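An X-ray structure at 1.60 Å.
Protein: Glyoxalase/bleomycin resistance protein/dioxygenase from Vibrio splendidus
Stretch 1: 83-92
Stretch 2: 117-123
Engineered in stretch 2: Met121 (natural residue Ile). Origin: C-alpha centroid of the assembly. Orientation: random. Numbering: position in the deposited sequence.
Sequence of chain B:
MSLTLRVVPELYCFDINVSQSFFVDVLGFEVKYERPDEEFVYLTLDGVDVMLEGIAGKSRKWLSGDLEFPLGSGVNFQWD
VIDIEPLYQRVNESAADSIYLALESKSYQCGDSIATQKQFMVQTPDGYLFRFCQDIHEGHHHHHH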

ATOM      1  N   ASP B  83       6.361  -4.863  17.717  1.00  9.90           N
ATOM      2  CA  ASP B  83       5.740  -5.396  18.929  1.00  9.14           C
ATOM      3  C   ASP B  83       4.224  -5.237  18.815  1.00  8.88           C
ATOM      4  O   ASP B  83       3.669  -4.232  19.252  1.00 10.04           O
ATOM      5  CB  ASP B  83       6.245  -4.606  20.135  1.00 10.86           C
ATOM      6  CG  ASP B  83       6.633  -5.487  21.293  1.00 10.73           C
ATOM      7  OD1 ASP B  83       5.939  -6.497  21.547  1.00 10.81           O
ATOM      8  OD2 ASP B  83       7.634  -5.154  21.961  1.00 11.30           O
ATOM      9  N   ILE B  84       3.562  -6.246  18.254  1.00  8.53           N
ATOM     10  CA  ILE B  84       2.122  -6.195  18.032  1.00  7.84           C
ATOM     11  C   ILE B  84       1.236  -6.193  19.282  1.00  8.65           C
ATOM     12  O   ILE B  84       0.158  -5.602  19.275  1.00  9.29           O
ATOM     13  CB  ILE B  84       1.694  -7.337  17.079  1.00  8.41           C
ATOM     14  CG1 ILE B  84       0.361  -6.992  16.414  1.00  8.71           C
ATOM     15  CG2 ILE B  84       1.579  -8.643  17.837  1.00  8.15           C
ATOM     16  CD1 ILE B  84      -0.013  -7.947  15.281  1.00  9.76           C
ATOM     17  N   GLU B  85       1.686  -6.831  20.357  1.00  9.16           N
ATOM     18  CA  GLU B  85       0.900  -6.875  21.586  1.00  9.20           C
ATOM     19  C   GLU B  85       0.540  -5.496  22.143  1.00  8.91           C
ATOM     20  O   GLU B  85      -0.638  -5.204  22.365  1.00 10.61           O
ATOM     21  CB  GLU B  85       1.632  -7.692  22.655  1.00 11.71           C
ATOM     22  CG  GLU B  85       1.574  -9.194  22.430  1.00 14.19           C
ATOM     23  CD  GLU B  85       0.154  -9.706  22.384  1.00 17.80           C
ATOM     24  OE1 GLU B  85      -0.703  -9.136  23.098  1.00 19.32           O
ATOM     25  OE2 GLU B  85      -0.114 -10.686  21.651  1.00 20.24           O
ATOM     26  N   PRO B  86       1.540  -4.629  22.385  1.00 10.12           N
ATOM     27  CA  PRO B  86       1.170  -3.312  22.917  1.00 10.13           C
ATOM     28  C   PRO B  86       0.336  -2.487  21.934  1.00  9.32           C
ATOM     29  O   PRO B  86      -0.509  -1.695  22.337  1.00 11.56           O
ATOM     30  CB  PRO B  86       2.520  -2.670  23.247  1.00 10.16           C
ATOM     31  CG  PRO B  86       3.490  -3.366  22.334  1.00  9.53           C
ATOM     32  CD  PRO B  86       3.005  -4.793  22.347  1.00  8.49           C
ATOM     33  N   LEU B  87       0.579  -2.674  20.645  1.00 10.05           N
ATOM     34  CA  LEU B  87      -0.192  -1.954  19.639  1.00  9.73           C
ATOM     35  C   LEU B  87      -1.661  -2.370  19.738  1.00 10.04           C
ATOM     36  O   LEU B  87      -2.549  -1.524  19.839  1.00 10.09           O
ATOM     37  CB  LEU B  87       0.337  -2.267  18.238  1.00  9.83           C
ATOM     38  CG  LEU B  87      -0.480  -1.774  17.037  1.00  9.80           C
ATOM     39  CD1 LEU B  87      -0.700  -0.273  17.112  1.00 11.97           C
ATOM     40  CD2 LEU B  87       0.270  -2.141  15.756  1.00 10.28           C
ATOM     41  N   TYR B  88      -1.912  -3.675  19.724  1.00  9.64           N
ATOM     42  CA  TYR B  88      -3.274  -4.177  19.792  1.00 10.19           C
ATOM     43  C   TYR B  88      -4.006  -3.752  21.056  1.00 12.00           C
ATOM     44  O   TYR B  88      -5.183  -3.413  21.002  1.00 11.48           O
ATOM     45  CB  TYR B  88      -3.302  -5.705  19.699  1.00 10.71           C
ATOM     46  CG  TYR B  88      -4.700  -6.279  19.643  1.00 11.72           C
ATOM     47  CD1 TYR B  88      -5.519  -6.055  18.539  1.00 13.35           C
ATOM     48  CD2 TYR B  88      -5.204  -7.056  20.691  1.00 13.19           C
ATOM     49  CE1 TYR B  88      -6.807  -6.589  18.474  1.00 14.24           C
ATOM     50  CE2 TYR B  88      -6.495  -7.596  20.633  1.00 14.11           C
ATOM     51  CZ  TYR B  88      -7.288  -7.356  19.517  1.00 14.77           C
ATOM     52  OH  TYR B  88      -8.563  -7.879  19.430  1.00 16.84           O
ATOM     53  N   GLN B  89      -3.324  -3.775  22.196  1.00 13.45           N
ATOM     54  CA  GLN B  89      -4.000  -3.397  23.424  1.00 15.68           C
ATOM     55  C   GLN B  89      -4.429  -1.928  23.408  1.00 15.84           C
ATOM     56  O   GLN B  89      -5.491  -1.591  23.933  1.00 16.25           O
ATOM     57  CB  GLN B  89      -3.138  -3.732  24.652  1.00 18.66           C
ATOM     58  CG  GLN B  89      -1.772  -3.126  24.668  1.00 22.70           C
ATOM     59  CD  GLN B  89      -1.043  -3.414  25.973  1.00 26.50           C
ATOM     60  OE1 GLN B  89      -0.631  -4.552  26.239  1.00 27.54           O
ATOM     61  NE2 GLN B  89      -0.895  -2.382  26.803  1.00 26.13           N
ATOM     62  N   ARG B  90      -3.647  -1.062  22.766  1.00 15.20           N
ATOM     63  CA  ARG B  90      -4.013   0.354  22.704  1.00 16.46           C
ATOM     64  C   ARG B  90      -5.208   0.553  21.778  1.00 16.64           C
ATOM     65  O   ARG B  90      -6.105   1.343  22.073  1.00 17.12           O
ATOM     66  CB  ARG B  90      -2.835   1.212  22.228  1.00 16.88           C
ATOM     67  CG  ARG B  90      -3.131   2.707  22.315  1.00 19.44           C
ATOM     68  CD  ARG B  90      -1.922   3.590  22.001  1.00 21.62           C
ATOM     69  NE  ARG B  90      -1.348   3.286  20.697  1.00 24.67           N
ATOM     70  CZ  ARG B  90      -0.304   2.486  20.508  1.00 26.26           C
ATOM     71  NH1 ARG B  90       0.293   1.906  21.546  1.00 28.22           N
ATOM     72  NH2 ARG B  90       0.151   2.263  19.280  1.00 27.96           N
ATOM     73  N   VAL B  91      -5.221  -0.167  20.658  1.00 15.55           N
ATOM     74  CA  VAL B  91      -6.323  -0.066  19.704  1.00 16.55           C
ATOM     75  C   VAL B  91      -7.611  -0.567  20.347  1.00 18.73           C
ATOM     76  O   VAL B  91      -8.673   0.042  20.207  1.00 17.94           O
ATOM     77  CB  VAL B  91      -6.037  -0.902  18.437  1.00 14.31           C
ATOM     78  CG1 VAL B  91      -7.256  -0.896  17.514  1.00 15.02           C
ATOM     79  CG2 VAL B  91      -4.834  -0.340  17.715  1.00 13.36           C
ATOM     80  N   ASN B  92      -7.497  -1.680  21.061  1.00 20.63           N
ATOM     81  CA  ASN B  92      -8.627  -2.301  21.735  1.00 23.67           C
ATOM     82  C   ASN B  92      -9.165  -1.381  22.828  1.00 24.57           C
ATOM     83  O   ASN B  92     -10.362  -1.392  23.126  1.00 24.74           O
ATOM     84  CB  ASN B  92      -8.169  -3.618  22.353  1.00 24.69           C
ATOM     85  CG  ASN B  92      -9.263  -4.662  22.405  1.00 27.31           C
ATOM     86  OD1 ASN B  92      -9.047  -5.747  22.945  1.00 29.50           O
ATOM     87  ND2 ASN B  92     -10.434  -4.355  21.846  1.00 27.68           N
TER
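Stretch 2 117-123: QKQFMVQ

Strand 117-123 packs along helix 84-92 in nearly the same N-to-C direction, with a crossing angle of 23° and an axis separation of 9.6 Å at closest approach; Ile84 lies beside Lys118, Tyr88 beside Phe120 and Val91 beside Val122. No backbone hydrogen bond joins the two. From Tyr88 to Asn92 the helix satisfies its own amides: Tyr88 N donates to Ile84 O (2.9 Å), Gln89 N to Glu85 O (3.0 Å), Val91 N to Leu87 O (3.1 Å) and Asn92 N to Tyr88 O (2.9 Å), while Arg90 N bonds to Pro86 O (3.2 Å) and weakly to Leu87 O (3.2 Å). The sole polar link across the interface is a salt bridge, Lys118 NZ donating to Glu85 OE2 at 3.1 Å; Lys118 reaches it in an extended mttt rotamer. Within the strand, Gln117 NE2 donates to Gln119 OE1 (3.3 Å). Arg90 NE and Gln123 NE2 find partners elsewhere in the structure. The rest is mainly apolar and centres on Phe120: the edge of Tyr88 meets its face (Tyr88 CD1 to Phe120 CG 3.4 Å, planes at 62°), while Ile84 CD1 and Leu87 CG lie at its edge, 3.8 Å from CD2 and 3.9 Å from CZ of Phe120. Val91 CG1 touches Val122 CG2 at 4.2 Å. Engineered Met121, a selenomethionine, points away from the helix.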

ATOM      1  N   GLN B 117       2.848 -16.195  12.980  1.00 13.31           N
ATOM      2  CA  GLN B 117       2.765 -14.761  12.764  1.00 14.33           C
ATOM      3  C   GLN B 117       1.497 -14.237  13.428  1.00 13.70           C
ATOM      4  O   GLN B 117       0.392 -14.704  13.139  1.00 14.06           O
ATOM      5  CB  GLN B 117       2.741 -14.448  11.267  1.00 16.42           C
ATOM      6  CG  GLN B 117       2.591 -12.970  10.956  1.00 21.18           C
ATOM      7  CD  GLN B 117       2.580 -12.688   9.469  1.00 22.81           C
ATOM      8  OE1 GLN B 117       3.630 -12.618   8.829  1.00 25.70           O
ATOM      9  NE2 GLN B 117       1.387 -12.527   8.908  1.00 25.42           N
ATOM     10  N   LYS B 118       1.658 -13.291  14.344  1.00 11.41           N
ATOM     11  CA  LYS B 118       0.507 -12.710  15.016  1.00 10.67           C
ATOM     12  C   LYS B 118       0.012 -11.568  14.143  1.00  9.91           C
ATOM     13  O   LYS B 118       0.814 -10.866  13.532  1.00 10.19           O
ATOM     14  CB  LYS B 118       0.896 -12.163  16.387  1.00 11.51           C
ATOM     15  CG  LYS B 118       1.207 -13.217  17.432  1.00 14.01           C
ATOM     16  CD  LYS B 118       1.537 -12.559  18.762  1.00 15.04           C
ATOM     17  CE  LYS B 118       1.777 -13.591  19.834  1.00 16.79           C
ATOM     18  NZ  LYS B 118       2.008 -12.953  21.158  1.00 15.31           N
ATOM     19  N   GLN B 119      -1.303 -11.395  14.070  1.00  9.56           N
ATOM     20  CA  GLN B 119      -1.875 -10.315  13.277  1.00 10.27           C
ATOM     21  C   GLN B 119      -3.273  -9.954  13.717  1.00  9.22           C
ATOM     22  O   GLN B 119      -3.976 -10.752  14.336  1.00  8.88           O
ATOM     23  CB  GLN B 119      -1.946 -10.684  11.790  1.00 13.40           C
ATOM     24  CG  GLN B 119      -2.923 -11.814  11.456  1.00 16.43           C
ATOM     25  CD  GLN B 119      -2.877 -12.231   9.979  1.00 18.60           C
ATOM     26  OE1 GLN B 119      -1.848 -12.691   9.477  1.00 22.26           O
ATOM     27  NE2 GLN B 119      -3.993 -12.062   9.283  1.00 22.77           N
ATOM     28  N   PHE B 120      -3.657  -8.730  13.385  1.00  8.34           N
ATOM     29  CA  PHE B 120      -4.996  -8.241  13.641  1.00  8.01           C
ATOM     30  C   PHE B 120      -5.252  -7.201  12.564  1.00  8.36           C
ATOM     31  O   PHE B 120      -4.315  -6.699  11.948  1.00  7.50           O
ATOM     32  CB  PHE B 120      -5.145  -7.665  15.062  1.00  8.24           C
ATOM     33  CG  PHE B 120      -4.588  -6.285  15.254  1.00  8.79           C
ATOM     34  CD1 PHE B 120      -5.388  -5.164  15.051  1.00 10.85           C
ATOM     35  CD2 PHE B 120      -3.290  -6.104  15.720  1.00  8.40           C
ATOM     36  CE1 PHE B 120      -4.904  -3.879  15.314  1.00 11.56           C
ATOM     37  CE2 PHE B 120      -2.796  -4.830  15.985  1.00 10.28           C
ATOM     38  CZ  PHE B 120      -3.606  -3.716  15.784  1.00 10.49           C
HETATM   39  N   MSE B 121      -6.517  -6.921  12.293  1.00  7.82           N
HETATM   40  CA  MSE B 121      -6.835  -5.936  11.273  1.00  9.71           C
HETATM   41  C   MSE B 121      -7.638  -4.795  11.843  1.00 10.51           C
HETATM   42  O   MSE B 121      -8.473  -4.985  12.724  1.00  9.54           O
HETATM   43  CB  MSE B 121      -7.623  -6.571  10.128  1.00 12.67           C
HETATM   44  CG  MSE B 121      -6.808  -7.502   9.249  1.00 15.31           C
HETATM   45 SE   MSE B 121      -7.883  -8.309   7.880  1.00 23.41          SE
HETATM   46  CE  MSE B 121      -8.145  -6.752   6.772  1.00 17.58           C
ATOM     47  N   VAL B 122      -7.383  -3.601  11.327  1.00  8.73           N
ATOM     48  CA  VAL B 122      -8.101  -2.425  11.782  1.00  9.54           C
ATOM     49  C   VAL B 122      -8.501  -1.578  10.594  1.00  9.20           C
ATOM     50  O   VAL B 122      -7.830  -1.571   9.570  1.00  9.23           O
ATOM     51  CB  VAL B 122      -7.239  -1.566  12.743  1.00 12.19           C
ATOM     52  CG1 VAL B 122      -6.062  -0.963  12.005  1.00 12.82           C
ATOM     53  CG2 VAL B 122      -8.086  -0.477  13.370  1.00 14.90           C
ATOM     54  N   GLN B 123      -9.616  -0.879  10.733  1.00  9.20           N
ATOM     55  CA  GLN B 123     -10.085  -0.002   9.681  1.00  9.17           C
ATOM     56  C   GLN B 123      -9.919   1.415  10.191  1.00  8.57           C
ATOM     57  O   GLN B 123     -10.353   1.734  11.298  1.00  9.02           O
ATOM     58  CB  GLN B 123     -11.557  -0.261   9.371  1.00 11.14           C
ATOM     59  CG  GLN B 123     -12.117   0.714   8.350  1.00 12.53           C
ATOM     60  CD  GLN B 123     -13.563   0.450   8.033  1.00 16.21           C
ATOM     61  OE1 GLN B 123     -14.408   0.442   8.922  1.00 18.89           O
ATOM     62  NE2 GLN B 123     -13.860   0.228   6.761  1.00 18.04           N
TER